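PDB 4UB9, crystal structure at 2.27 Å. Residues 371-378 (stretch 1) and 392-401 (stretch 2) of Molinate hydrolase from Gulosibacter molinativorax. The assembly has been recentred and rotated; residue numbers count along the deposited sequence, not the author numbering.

Stretch 1 (371-378) GTDAGCTD
Stretch 2 392-401: ERPWTLGEDH

Contact between residues 371-378 and 392-401 of molinate hydrolase, two largely irregular segments of one chain that bury 438 Å² between them. The shortest polar link joins side chains: Thr372 (chi1 58°, p) points its CA-to-CB bond toward the second stretch and donates from OG1 to OD2 of Asp400 (chi1 56°, p; chi2 -54°) at 2.5 Å, a neutral hydroxyl meeting a carboxylate. The same Thr372 OG1 accepts from Ala374 N at 3.1 Å, so the hydroxyl also ties down its own loop, which passes through Asp373 at phi/psi 69/14. The other carboxylate oxygen, Asp400 OD1, takes Gly398 N at 2.9 Å, so the Asp400 carboxylate, at the start of its helix, joins the Thr372 side chain to the Gly398 backbone.

Two backbone hydrogen bonds form a single beta bridge between Gly375 (phi/psi -145/167) and Thr396 (-94/98), CA to CA 5.9 Å. Gly375 N donates to Trp395 O at 3.1 Å and 168°, and Leu397 N returns a bond to Gly375 O at 3.1 Å and 162°. Gly375 thus pairs with the residues flanking Thr396, and the chains run parallel here. The register is tight: the CA atoms of Ala374 and Trp395 lie 3.9 Å apart, those of Gly375 and Leu397 4.8 Å.

A type I turn from Arg393 to Thr396, with Pro394 at -75/-16 and Trp395 at -107/14, leads into the bridge. Arg393 (chi1 t, chi2 t, chi3 94°) leaves its backbone sideways, but its end comes nearer the first stretch; NE donates to Thr396 OG1 at 2.9 Å, while NH2 lies 2.6 Å from OG1 of Thr377 (chi1 -50°, m), which sits at the guanidinium edge near its plane. After the bridge, Thr396 O receives weak backbone bonds from Glu399 N (3.3 Å) and Asp400 N (3.0 Å). Gly398, at 107/-25, suits this bend because a CB would jam against the carbonyl O of Leu397.

Packing fills the space around these bonds. Ala374 (-75/153) directs CB toward the second stretch, 3.5 Å from Trp395 O and 3.3 Å from Asp400 OD2. Leu397 (chi1 -172°, t; chi2 63°, p) also points across: its CD1 lies 4.3 Å from Ala374 CB and its CD2 4.4 Å from Cys376 CB, making a small apolar patch. Trp395 (chi1 -54°, m; chi2 -59°) meets Thr372 O at its ring edge, near the ring plane, with Trp395 CD1 to Thr372 O 3.2 Å; Trp395 CD1 also lies 4.2 Å from Asp373 CB.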

ATOM      1  N   GLY A 371      -8.165 -32.845   9.063  1.00 28.71           N
ATOM      2  CA  GLY A 371      -7.190 -32.102   8.251  1.00 27.68           C
ATOM      3  C   GLY A 371      -7.053 -30.693   8.754  1.00 27.38           C
ATOM      4  O   GLY A 371      -7.974 -30.156   9.334  1.00 28.12           O
ATOM      5  N   THR A 372      -5.881 -30.095   8.542  1.00 30.27           N
ATOM      6  CA  THR A 372      -5.545 -28.833   9.236  1.00 30.37           C
ATOM      7  C   THR A 372      -4.925 -27.683   8.456  1.00 31.23           C
ATOM      8  O   THR A 372      -4.850 -26.582   8.963  1.00 32.59           O
ATOM      9  CB  THR A 372      -4.521 -29.128  10.346  1.00 31.19           C
ATOM     10  OG1 THR A 372      -3.369 -29.735   9.752  1.00 27.79           O
ATOM     11  CG2 THR A 372      -5.130 -30.070  11.401  1.00 31.51           C
ATOM     12  N   ASP A 373      -4.437 -27.956   7.261  1.00 32.33           N
ATOM     13  CA  ASP A 373      -3.704 -26.982   6.458  1.00 33.22           C
ATOM     14  C   ASP A 373      -2.373 -26.708   7.106  1.00 33.88           C
ATOM     15  O   ASP A 373      -1.714 -25.740   6.782  1.00 34.13           O
ATOM     16  CB  ASP A 373      -4.496 -25.653   6.249  1.00 36.76           C
ATOM     17  CG  ASP A 373      -5.365 -25.620   4.942  1.00 42.87           C
ATOM     18  OD1 ASP A 373      -5.038 -26.325   3.953  1.00 46.30           O
ATOM     19  OD2 ASP A 373      -6.388 -24.880   4.919  1.00 42.45           O
ATOM     20  N   ALA A 374      -1.973 -27.548   8.050  1.00 36.60           N
ATOM     21  CA  ALA A 374      -0.815 -27.205   8.879  1.00 33.98           C
ATOM     22  C   ALA A 374       0.487 -27.364   8.167  1.00 31.30           C
ATOM     23  O   ALA A 374       0.631 -28.181   7.241  1.00 32.22           O
ATOM     24  CB  ALA A 374      -0.806 -28.012  10.154  1.00 34.10           C
ATOM     25  N   GLY A 375       1.448 -26.588   8.619  1.00 31.33           N
ATOM     26  CA  GLY A 375       2.805 -26.603   8.048  1.00 33.90           C
ATOM     27  C   GLY A 375       3.849 -26.378   9.111  1.00 32.71           C
ATOM     28  O   GLY A 375       3.556 -26.008  10.225  1.00 30.35           O
ATOM     29  N   CYS A 376       5.087 -26.632   8.754  1.00 36.85           N
ATOM     30  CA  CYS A 376       6.201 -26.385   9.655  1.00 36.63           C
ATOM     31  C   CYS A 376       6.646 -24.938   9.481  1.00 36.48           C
ATOM     32  O   CYS A 376       7.452 -24.572   8.614  1.00 35.50           O
ATOM     33  CB  CYS A 376       7.322 -27.385   9.421  1.00 38.46           C
ATOM     34  SG  CYS A 376       8.781 -26.969  10.393  1.00 48.56           S
ATOM     35  N   THR A 377       6.109 -24.106  10.349  1.00 37.72           N
ATOM     36  CA  THR A 377       6.235 -22.665  10.241  1.00 37.91           C
ATOM     37  C   THR A 377       7.612 -22.155  10.621  1.00 37.21           C
ATOM     38  O   THR A 377       8.223 -22.598  11.580  1.00 36.94           O
ATOM     39  CB  THR A 377       5.187 -21.965  11.133  1.00 39.03           C
ATOM     40  OG1 THR A 377       3.916 -22.550  10.851  1.00 39.92           O
ATOM     41  CG2 THR A 377       5.111 -20.456  10.840  1.00 35.61           C
ATOM     42  N   ASP A 378       8.103 -21.209   9.832  1.00 36.07           N
ATOM     43  CA  ASP A 378       9.443 -20.677  10.055  1.00 36.51           C
ATOM     44  C   ASP A 378       9.552 -20.093  11.464  1.00 33.59           C
ATOM     45  O   ASP A 378       8.690 -19.306  11.874  1.00 31.48           O
ATOM     46  CB  ASP A 378       9.773 -19.598   9.021  1.00 36.02           C
ATOM     47  CG  ASP A 378      11.240 -19.221   9.015  1.00 35.73           C
ATOM     48  OD1 ASP A 378      11.629 -18.357   9.831  1.00 35.95           O
ATOM     49  OD2 ASP A 378      11.993 -19.757   8.184  1.00 34.91           O
ATOM     50  N   GLU A 392      -2.785 -23.322  21.033  1.00 36.67           N
ATOM     51  CA  GLU A 392      -3.763 -24.112  20.263  1.00 43.29           C
ATOM     52  C   GLU A 392      -3.926 -23.541  18.850  1.00 41.63           C
ATOM     53  O   GLU A 392      -5.014 -23.494  18.290  1.00 37.93           O
ATOM     54  CB  GLU A 392      -5.101 -24.212  21.008  1.00 43.21           C
ATOM     55  CG  GLU A 392      -5.005 -25.110  22.248  1.00 40.73           C
ATOM     56  CD  GLU A 392      -6.209 -25.063  23.185  1.00 41.33           C
ATOM     57  OE1 GLU A 392      -7.252 -24.390  22.888  1.00 37.33           O
ATOM     58  OE2 GLU A 392      -6.049 -25.649  24.287  1.00 42.06           O
ATOM     59  N   ARG A 393      -2.789 -23.155  18.285  1.00 41.47           N
ATOM     60  CA  ARG A 393      -2.742 -22.687  16.922  1.00 37.83           C
ATOM     61  C   ARG A 393      -3.088 -23.868  16.021  1.00 35.08           C
ATOM     62  O   ARG A 393      -2.481 -24.922  16.123  1.00 34.24           O
ATOM     63  CB  ARG A 393      -1.360 -22.167  16.566  1.00 40.16           C
ATOM     64  CG  ARG A 393      -1.372 -21.407  15.257  1.00 41.65           C
ATOM     65  CD  ARG A 393      -0.130 -20.570  14.973  1.00 42.83           C
ATOM     66  NE  ARG A 393       0.788 -21.361  14.171  1.00 46.48           N
ATOM     67  CZ  ARG A 393       1.046 -21.173  12.899  1.00 40.46           C
ATOM     68  NH1 ARG A 393       0.518 -20.167  12.230  1.00 44.24           N
ATOM     69  NH2 ARG A 393       1.855 -22.014  12.312  1.00 46.40           N
ATOM     70  N   PRO A 394      -4.013 -23.683  15.089  1.00 35.29           N
ATOM     71  CA  PRO A 394      -4.428 -24.841  14.286  1.00 36.75           C
ATOM     72  C   PRO A 394      -3.449 -25.285  13.215  1.00 31.67           C
ATOM     73  O   PRO A 394      -3.539 -26.420  12.750  1.00 29.89           O
ATOM     74  CB  PRO A 394      -5.771 -24.394  13.679  1.00 38.02           C
ATOM     75  CG  PRO A 394      -5.770 -22.918  13.763  1.00 36.98           C
ATOM     76  CD  PRO A 394      -4.894 -22.527  14.902  1.00 38.88           C
ATOM     77  N   TRP A 395      -2.499 -24.416  12.894  1.00 32.74           N
ATOM     78  CA  TRP A 395      -1.598 -24.590  11.721  1.00 36.42           C
ATOM     79  C   TRP A 395      -0.143 -24.980  12.040  1.00 38.84           C
ATOM     80  O   TRP A 395       0.719 -25.016  11.173  1.00 35.28           O
ATOM     81  CB  TRP A 395      -1.596 -23.322  10.917  1.00 34.30           C
ATOM     82  CG  TRP A 395      -2.983 -22.906  10.543  1.00 33.78           C
ATOM     83  CD1 TRP A 395      -3.864 -23.617   9.826  1.00 36.47           C
ATOM     84  CD2 TRP A 395      -3.632 -21.698  10.884  1.00 37.05           C
ATOM     85  NE1 TRP A 395      -5.034 -22.923   9.660  1.00 36.27           N
ATOM     86  CE2 TRP A 395      -4.924 -21.745  10.332  1.00 35.81           C
ATOM     87  CE3 TRP A 395      -3.265 -20.578  11.634  1.00 42.40           C
ATOM     88  CZ2 TRP A 395      -5.846 -20.690  10.453  1.00 37.05           C
ATOM     89  CZ3 TRP A 395      -4.208 -19.527  11.787  1.00 42.05           C
ATOM     90  CH2 TRP A 395      -5.467 -19.594  11.178  1.00 40.86           C
ATOM     91  N   THR A 396       0.071 -25.403  13.282  1.00 41.26           N
ATOM     92  CA  THR A 396       1.384 -25.800  13.756  1.00 39.03           C
ATOM     93  C   THR A 396       1.582 -27.314  13.599  1.00 38.60           C
ATOM     94  O   THR A 396       1.106 -28.102  14.384  1.00 37.47           O
ATOM     95  CB  THR A 396       1.588 -25.387  15.216  1.00 40.43           C
ATOM     96  OG1 THR A 396       1.350 -23.976  15.356  1.00 46.49           O
ATOM     97  CG2 THR A 396       2.992 -25.709  15.671  1.00 39.08           C
ATOM     98  N   LEU A 397       2.238 -27.683  12.522  1.00 35.02           N
ATOM     99  CA  LEU A 397       2.420 -29.072  12.180  1.00 36.82           C
ATOM    100  C   LEU A 397       3.087 -29.837  13.336  1.00 39.86           C
ATOM    101  O   LEU A 397       4.047 -29.360  13.903  1.00 36.67           O
ATOM    102  CB  LEU A 397       3.298 -29.209  10.933  1.00 34.15           C
ATOM    103  CG  LEU A 397       3.415 -30.618  10.360  1.00 35.86           C
ATOM    104  CD1 LEU A 397       2.079 -31.151   9.884  1.00 34.99           C
ATOM    105  CD2 LEU A 397       4.420 -30.620   9.224  1.00 38.43           C
ATOM    106  N   GLY A 398       2.590 -31.035  13.609  1.00 39.73           N
ATOM    107  CA  GLY A 398       3.165 -31.910  14.648  1.00 41.34           C
ATOM    108  C   GLY A 398       2.288 -31.977  15.868  1.00 35.78           C
ATOM    109  O   GLY A 398       2.391 -32.899  16.644  1.00 37.36           O
ATOM    110  N   GLU A 399       1.501 -30.928  16.060  1.00 36.56           N
ATOM    111  CA  GLU A 399       0.497 -30.821  17.129  1.00 44.45           C
ATOM    112  C   GLU A 399      -0.907 -30.440  16.659  1.00 39.45           C
ATOM    113  O   GLU A 399      -1.862 -30.517  17.426  1.00 39.24           O
ATOM    114  CB  GLU A 399       0.908 -29.717  18.094  1.00 50.28           C
ATOM    115  CG  GLU A 399       2.185 -30.028  18.852  1.00 58.31           C
ATOM    116  CD  GLU A 399       2.473 -29.026  19.961  1.00 58.73           C
ATOM    117  OE1 GLU A 399       1.541 -28.579  20.653  1.00 51.74           O
ATOM    118  OE2 GLU A 399       3.650 -28.724  20.160  1.00 69.70           O
ATOM    119  N   ASP A 400      -0.998 -30.034  15.405  1.00 34.38           N
ATOM    120  CA  ASP A 400      -2.235 -29.605  14.786  1.00 34.57           C
ATOM    121  C   ASP A 400      -3.365 -30.675  14.850  1.00 31.42           C
ATOM    122  O   ASP A 400      -4.515 -30.341  15.057  1.00 30.54           O
ATOM    123  CB  ASP A 400      -1.968 -29.267  13.338  1.00 36.70           C
ATOM    124  CG  ASP A 400      -1.326 -30.458  12.552  1.00 40.89           C
ATOM    125  OD1 ASP A 400      -0.278 -31.016  12.985  1.00 42.08           O
ATOM    126  OD2 ASP A 400      -1.883 -30.837  11.491  1.00 46.87           O
ATOM    127  N   HIS A 401      -2.999 -31.936  14.676  1.00 27.72           N
ATOM    128  CA  HIS A 401      -3.946 -33.033  14.795  1.00 33.97           C
ATOM    129  C   HIS A 401      -4.519 -33.190  16.224  1.00 37.06           C
ATOM    130  O   HIS A 401      -5.731 -33.441  16.384  1.00 39.11           O
ATOM    131  CB  HIS A 401      -3.391 -34.348  14.256  1.00 32.87           C
ATOM    132  CG  HIS A 401      -2.155 -34.824  14.941  1.00 36.74           C
ATOM    133  ND1 HIS A 401      -1.058 -34.024  15.156  1.00 42.62           N
ATOM    134  CD2 HIS A 401      -1.789 -36.061  15.348  1.00 40.45           C
ATOM    135  CE1 HIS A 401      -0.097 -34.727  15.725  1.00 39.71           C
ATOM    136  NE2 HIS A 401      -0.513 -35.969  15.853  1.00 41.70           N
TER